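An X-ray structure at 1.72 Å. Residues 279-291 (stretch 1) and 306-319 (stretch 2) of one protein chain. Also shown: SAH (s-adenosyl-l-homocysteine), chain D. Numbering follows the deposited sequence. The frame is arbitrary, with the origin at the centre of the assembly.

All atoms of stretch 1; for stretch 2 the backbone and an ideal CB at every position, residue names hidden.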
# COMPACT_ATOMS: atom_id res chain seq x y z
N ASP A 279 1.02 -1.93 -4.99
CA ASP A 279 0.46 -3.27 -5.10
C ASP A 279 1.61 -4.23 -4.83
O ASP A 279 2.60 -4.24 -5.56
CB ASP A 279 -0.11 -3.47 -6.51
CG ASP A 279 -0.79 -4.81 -6.69
OD1 ASP A 279 -0.44 -5.77 -5.98
OD2 ASP A 279 -1.69 -4.90 -7.55
N ALA A 280 1.50 -5.02 -3.77
CA ALA A 280 2.60 -5.87 -3.32
C ALA A 280 2.96 -6.96 -4.34
O ALA A 280 4.03 -7.55 -4.27
CB ALA A 280 2.28 -6.48 -1.96
N CYS A 281 2.07 -7.19 -5.29
CA CYS A 281 2.35 -8.13 -6.38
C CYS A 281 3.19 -7.54 -7.50
O CYS A 281 3.71 -8.28 -8.34
CB CYS A 281 1.04 -8.61 -6.97
SG CYS A 281 0.28 -9.80 -5.92
N GLU A 282 3.30 -6.22 -7.53
CA GLU A 282 3.98 -5.53 -8.63
C GLU A 282 5.26 -4.83 -8.20
O GLU A 282 6.24 -4.78 -8.94
CB GLU A 282 3.05 -4.48 -9.25
CG GLU A 282 1.78 -5.02 -9.88
CD GLU A 282 0.89 -3.91 -10.42
OE1 GLU A 282 -0.27 -3.78 -9.95
OE2 GLU A 282 1.34 -3.15 -11.31
N TYR A 283 5.24 -4.27 -7.00
CA TYR A 283 6.27 -3.34 -6.57
C TYR A 283 7.65 -3.97 -6.45
O TYR A 283 7.80 -5.14 -6.09
CB TYR A 283 5.87 -2.72 -5.24
CG TYR A 283 6.78 -1.61 -4.79
CD1 TYR A 283 6.60 -0.32 -5.26
CD2 TYR A 283 7.83 -1.85 -3.91
CE1 TYR A 283 7.42 0.71 -4.85
CE2 TYR A 283 8.66 -0.82 -3.49
CZ TYR A 283 8.45 0.46 -3.97
OH TYR A 283 9.27 1.49 -3.57
N GLU A 284 8.67 -3.17 -6.76
CA GLU A 284 10.05 -3.64 -6.78
C GLU A 284 10.67 -3.54 -5.38
O GLU A 284 11.23 -2.50 -5.02
CB GLU A 284 10.86 -2.81 -7.78
CG GLU A 284 12.20 -3.42 -8.18
CD GLU A 284 12.05 -4.48 -9.26
OE1 GLU A 284 10.91 -4.89 -9.56
OE2 GLU A 284 13.09 -4.89 -9.83
N PHE A 285 10.57 -4.61 -4.60
CA PHE A 285 11.22 -4.65 -3.29
C PHE A 285 12.70 -4.98 -3.44
O PHE A 285 13.10 -5.61 -4.41
CB PHE A 285 10.55 -5.69 -2.38
CG PHE A 285 9.16 -5.32 -1.99
CD1 PHE A 285 8.94 -4.20 -1.18
CD2 PHE A 285 8.07 -6.05 -2.42
CE1 PHE A 285 7.66 -3.84 -0.82
CE2 PHE A 285 6.78 -5.69 -2.05
CZ PHE A 285 6.58 -4.58 -1.25
N GLU A 286 13.50 -4.53 -2.48
CA GLU A 286 14.92 -4.83 -2.51
C GLU A 286 15.08 -6.32 -2.25
O GLU A 286 14.54 -6.84 -1.28
CB GLU A 286 15.67 -4.05 -1.44
CG GLU A 286 17.14 -3.93 -1.72
CD GLU A 286 17.41 -3.17 -3.01
OE1 GLU A 286 16.64 -2.22 -3.32
OE2 GLU A 286 18.38 -3.52 -3.70
N PRO A 287 15.83 -7.02 -3.11
CA PRO A 287 15.94 -8.46 -2.86
C PRO A 287 16.83 -8.77 -1.66
O PRO A 287 17.77 -8.00 -1.37
CB PRO A 287 16.62 -8.99 -4.13
CG PRO A 287 16.73 -7.82 -5.08
CD PRO A 287 16.63 -6.58 -4.26
N ASN A 288 16.54 -9.89 -1.00
CA ASN A 288 17.38 -10.41 0.08
C ASN A 288 17.58 -9.39 1.18
O ASN A 288 18.66 -9.29 1.74
CB ASN A 288 18.74 -10.84 -0.45
CG ASN A 288 18.64 -11.94 -1.48
OD1 ASN A 288 18.01 -12.97 -1.24
ND2 ASN A 288 19.24 -11.72 -2.65
N SER A 289 16.53 -8.66 1.51
CA SER A 289 16.70 -7.51 2.39
C SER A 289 15.88 -7.57 3.67
O SER A 289 16.22 -6.90 4.65
CB SER A 289 16.43 -6.20 1.64
OG SER A 289 15.06 -6.06 1.36
N PHE A 290 14.82 -8.37 3.67
CA PHE A 290 13.95 -8.45 4.85
C PHE A 290 14.20 -9.68 5.72
O PHE A 290 14.30 -10.80 5.22
CB PHE A 290 12.46 -8.38 4.46
CG PHE A 290 12.05 -7.03 3.94
CD1 PHE A 290 11.80 -5.99 4.82
CD2 PHE A 290 11.94 -6.79 2.58
CE1 PHE A 290 11.43 -4.74 4.34
CE2 PHE A 290 11.57 -5.53 2.10
CZ PHE A 290 11.32 -4.51 2.99
N ASP A 291 14.24 -9.47 7.03
CA ASP A 291 14.27 -10.59 7.97
C ASP A 291 12.93 -11.32 8.05
O ASP A 291 12.89 -12.53 8.24
CB ASP A 291 14.69 -10.11 9.36
CG ASP A 291 16.09 -9.58 9.38
OD1 ASP A 291 17.04 -10.41 9.33
OD2 ASP A 291 16.26 -8.33 9.43
N UNK A 306 0.79 -17.46 -6.48
CA UNK A 306 2.12 -17.84 -6.98
C UNK A 306 3.05 -16.64 -7.16
O UNK A 306 4.21 -16.66 -6.72
CB UNK A 306 1.98 -18.58 -8.31
N UNK A 307 2.56 -15.60 -7.83
CA UNK A 307 3.38 -14.42 -8.06
C UNK A 307 3.73 -13.77 -6.73
O UNK A 307 4.87 -13.39 -6.51
CB UNK A 307 2.66 -13.43 -8.97
N UNK A 308 2.74 -13.65 -5.85
CA UNK A 308 2.97 -13.03 -4.54
C UNK A 308 4.02 -13.78 -3.76
O UNK A 308 4.93 -13.18 -3.20
CB UNK A 308 1.67 -12.97 -3.73
N UNK A 309 3.89 -15.11 -3.72
CA UNK A 309 4.86 -15.92 -2.97
C UNK A 309 6.27 -15.83 -3.54
O UNK A 309 7.24 -15.82 -2.78
CB UNK A 309 4.41 -17.38 -2.95
N UNK A 310 6.40 -15.76 -4.87
CA UNK A 310 7.74 -15.62 -5.47
C UNK A 310 8.34 -14.25 -5.15
O UNK A 310 9.55 -14.14 -4.92
CB UNK A 310 7.67 -15.82 -6.99
N UNK A 311 7.50 -13.22 -5.11
CA UNK A 311 7.96 -11.89 -4.73
C UNK A 311 8.40 -11.82 -3.26
O UNK A 311 9.40 -11.17 -2.92
CB UNK A 311 6.85 -10.87 -4.99
N UNK A 312 7.64 -12.48 -2.39
CA UNK A 312 8.01 -12.58 -0.99
C UNK A 312 9.33 -13.33 -0.82
O UNK A 312 10.21 -12.89 -0.09
CB UNK A 312 6.90 -13.27 -0.20
N UNK A 313 9.45 -14.47 -1.50
CA UNK A 313 10.69 -15.24 -1.46
C UNK A 313 11.88 -14.38 -1.88
O UNK A 313 12.94 -14.41 -1.25
CB UNK A 313 10.58 -16.47 -2.36
N UNK A 314 11.70 -13.61 -2.95
CA UNK A 314 12.77 -12.76 -3.47
C UNK A 314 13.21 -11.70 -2.45
O UNK A 314 14.41 -11.44 -2.26
CB UNK A 314 12.31 -12.08 -4.76
N UNK A 315 12.23 -11.11 -1.76
CA UNK A 315 12.50 -9.99 -0.85
C UNK A 315 13.12 -10.43 0.47
O UNK A 315 13.79 -9.64 1.13
CB UNK A 315 11.20 -9.23 -0.57
N UNK A 316 12.88 -11.69 0.87
CA UNK A 316 13.45 -12.20 2.12
C UNK A 316 14.94 -12.43 2.01
O UNK A 316 15.44 -12.87 0.97
CB UNK A 316 12.76 -13.50 2.53
N UNK A 317 15.66 -12.15 3.10
CA UNK A 317 17.04 -12.62 3.26
C UNK A 317 17.03 -14.15 3.32
O UNK A 317 16.06 -14.74 3.78
CB UNK A 317 17.68 -12.03 4.52
N UNK A 318 18.10 -14.79 2.84
CA UNK A 318 18.26 -16.23 3.11
C UNK A 318 18.11 -16.48 4.61
O UNK A 318 18.72 -15.74 5.41
CB UNK A 318 19.62 -16.74 2.61
N UNK A 319 17.30 -17.47 4.99
CA UNK A 319 17.04 -17.75 6.40
C UNK A 319 15.89 -16.94 6.97
O UNK A 319 15.46 -17.16 8.11
CB UNK A 319 18.30 -17.48 7.22
N SAH D . -2.96 -5.97 8.17
CA SAH D . -3.90 -4.92 8.64
CB SAH D . -4.96 -4.60 7.51
CG SAH D . -5.96 -5.69 7.15
SD SAH D . -7.08 -5.19 5.80
C SAH D . -4.50 -5.28 9.95
O SAH D . -4.13 -6.28 10.54
OXT SAH D . -5.18 -4.45 10.53
C5' SAH D . -6.36 -5.77 4.25
C4' SAH D . -5.54 -4.82 3.57
O4' SAH D . -4.87 -5.50 2.47
C3' SAH D . -6.38 -3.78 2.93
O3' SAH D . -6.00 -2.52 3.45
C2' SAH D . -6.08 -3.85 1.50
O2' SAH D . -6.03 -2.58 0.88
C1' SAH D . -4.75 -4.53 1.48
N9 SAH D . -4.41 -5.13 0.14
C8 SAH D . -5.16 -6.00 -0.58
N7 SAH D . -4.47 -6.34 -1.67
C5 SAH D . -3.28 -5.71 -1.65
C6 SAH D . -2.18 -5.70 -2.52
N6 SAH D . -2.18 -6.43 -3.68
N1 SAH D . -1.12 -4.94 -2.18
C2 SAH D . -1.10 -4.22 -1.05
N3 SAH D . -2.13 -4.22 -0.19
C4 SAH D . -3.24 -4.94 -0.47

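Stretch 2 is a helix through 315 that passes into a short strand, and stretch 1 runs past it as a turn and loop that leads into a strand residue, Phe290. At position 306 the ideal CB has nothing of stretch 1 within 5.5 Å, so many residues would do; it is Asp306.

Position 307 points its CA-to-CB bond toward stretch 1, with the ideal CB 5.3 Å from Cys281 O. A long, flexible chain could cover the carbonyl, and a polar one could also reach it. Lys307 is found, laying its aliphatic part there, with CD 3.4 Å from Cys281 O.

At 308 the bond runs sideways, and the ideal CB is 4.1 Å from Cys281 SG, with the methyl of Ala280 further along. Medium-sized apolar chains such as Leu, Ile or Met suit this. Leu308 carries its CD1 to 4.1 Å from Cys281 SG and 4.4 Å from Ala280 CB.

Positions 309 and 310 are out of reach of stretch 1 and leave the choice open; they are Phe309 and Ser310, whose OG donates a hydrogen bond to Lys307 O within the helix, 2.8 Å away.

Position 311 again points toward stretch 1. Its ideal CB is 4.4 Å from Ala280 O and 5.3 Å from Cys281 O, two carbonyls that invite a donor, so Lys, Arg or Gln would be reasonable. Arg311 answers with a very short hydrogen bond, NE to Cys281 O at 2.4 Å; the carbonyl lies at the edge of the guanidinium, near its plane, where the N-H can point at it.

Positions 312 and 313 have no atom of stretch 1 near the ideal CB, so stretch 1 sets no preference and most side chains would do; they are Ile312 and Tyr313.

At 314 the CA-to-CB bond points sideways, and the ideal CB is 5.3 Å from Pro287 CB, but the carboxylate of Glu284 and the carbonyl of Phe285 lie within range of a long basic chain. Arg or Lys would fit. Arg314 extends with its first three chi angles all t: NH1 donates to Phe285 O at 2.7 Å, Pro287 CG sits over one guanidinium face, and NH2 forms a long salt bridge with Glu284 OE2 at 3.7 Å, through charge alone.

Position 315 is crowded: its ideal CB is 4.0 Å from both Phe285 CB and Phe290 CD2, and 4.2 Å from Glu286 O. A small residue is favoured, and Ala315 packs its methyl against both phenylalanines. Ala315 O accepts hydrogen bonds from Ser289 N at 2.9 Å and Phe290 N at 3.0 Å.

Position 316 leaves helical angles and pairs in parallel with Phe290; CB points away overall, so stretch 1 restricts the choice little, and many side chains would suit. Leu316 turns its end back, CD2 reaching 3.9 Å from Asp291 O.

At 317 the backbone N donates to Phe290 O at 2.9 Å, as any residue but proline could do. Asp291 offers a negative charge, favouring Lys or Arg; Lys317 NZ bridges to Asp291 OD1 at 2.8 Å.

Position 318 has phi -52°, compatible with proline among others, and is Pro318. At 319, phi 87° would jam a CB against the preceding carbonyl, calling for glycine: Gly319.

Stretch 2 (306-319) DKLFSRIYRALKPG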
# COMPACT_ATOMS: atom_id res chain seq x y z
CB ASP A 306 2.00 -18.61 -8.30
CG ASP A 306 3.35 -18.99 -8.89
OD1 ASP A 306 3.87 -18.23 -9.74
OD2 ASP A 306 3.90 -20.05 -8.50
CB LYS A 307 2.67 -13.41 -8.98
CG LYS A 307 3.46 -12.12 -9.19
CD LYS A 307 2.69 -11.07 -9.98
CE LYS A 307 2.73 -11.36 -11.47
NZ LYS A 307 2.36 -10.14 -12.27
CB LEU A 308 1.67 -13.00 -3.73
CG LEU A 308 1.84 -12.38 -2.34
CD1 LEU A 308 2.12 -10.90 -2.42
CD2 LEU A 308 0.59 -12.65 -1.53
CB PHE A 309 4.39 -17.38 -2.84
CG PHE A 309 3.41 -17.62 -1.72
CD1 PHE A 309 2.55 -16.62 -1.29
CD2 PHE A 309 3.36 -18.85 -1.08
CE1 PHE A 309 1.63 -16.85 -0.26
CE2 PHE A 309 2.45 -19.09 -0.05
CZ PHE A 309 1.59 -18.08 0.37
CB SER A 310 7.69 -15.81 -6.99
OG SER A 310 7.11 -14.68 -7.61
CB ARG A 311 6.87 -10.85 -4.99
CG ARG A 311 6.51 -10.66 -6.44
CD ARG A 311 6.35 -9.17 -6.71
NE ARG A 311 6.04 -8.86 -8.11
CZ ARG A 311 6.82 -9.16 -9.14
NH1 ARG A 311 7.96 -9.80 -8.95
NH2 ARG A 311 6.45 -8.82 -10.37
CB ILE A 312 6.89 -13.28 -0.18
CG1 ILE A 312 5.68 -12.37 -0.05
CG2 ILE A 312 7.40 -13.75 1.18
CD1 ILE A 312 4.46 -13.06 0.54
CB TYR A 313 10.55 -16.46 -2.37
CG TYR A 313 11.70 -17.43 -2.30
CD1 TYR A 313 11.63 -18.55 -1.48
CD2 TYR A 313 12.85 -17.24 -3.06
CE1 TYR A 313 12.68 -19.46 -1.43
CE2 TYR A 313 13.90 -18.14 -3.00
CZ TYR A 313 13.81 -19.25 -2.18
OH TYR A 313 14.85 -20.15 -2.12
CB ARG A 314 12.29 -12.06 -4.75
CG ARG A 314 13.25 -11.04 -5.33
CD ARG A 314 12.70 -10.46 -6.63
NE ARG A 314 13.61 -9.49 -7.24
CZ ARG A 314 13.64 -8.20 -6.92
NH1 ARG A 314 12.80 -7.73 -5.99
NH2 ARG A 314 14.50 -7.38 -7.51
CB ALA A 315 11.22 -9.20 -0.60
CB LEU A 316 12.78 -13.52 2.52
CG LEU A 316 11.41 -13.48 3.16
CD1 LEU A 316 10.79 -14.88 3.21
CD2 LEU A 316 11.54 -12.92 4.57
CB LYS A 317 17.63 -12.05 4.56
CG LYS A 317 17.67 -10.54 4.60
CD LYS A 317 17.87 -9.97 6.03
CE LYS A 317 19.15 -10.47 6.67
NZ LYS A 317 19.42 -9.80 7.98
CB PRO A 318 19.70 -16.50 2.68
CG PRO A 318 20.00 -15.45 1.64
CD PRO A 318 19.24 -14.22 2.09
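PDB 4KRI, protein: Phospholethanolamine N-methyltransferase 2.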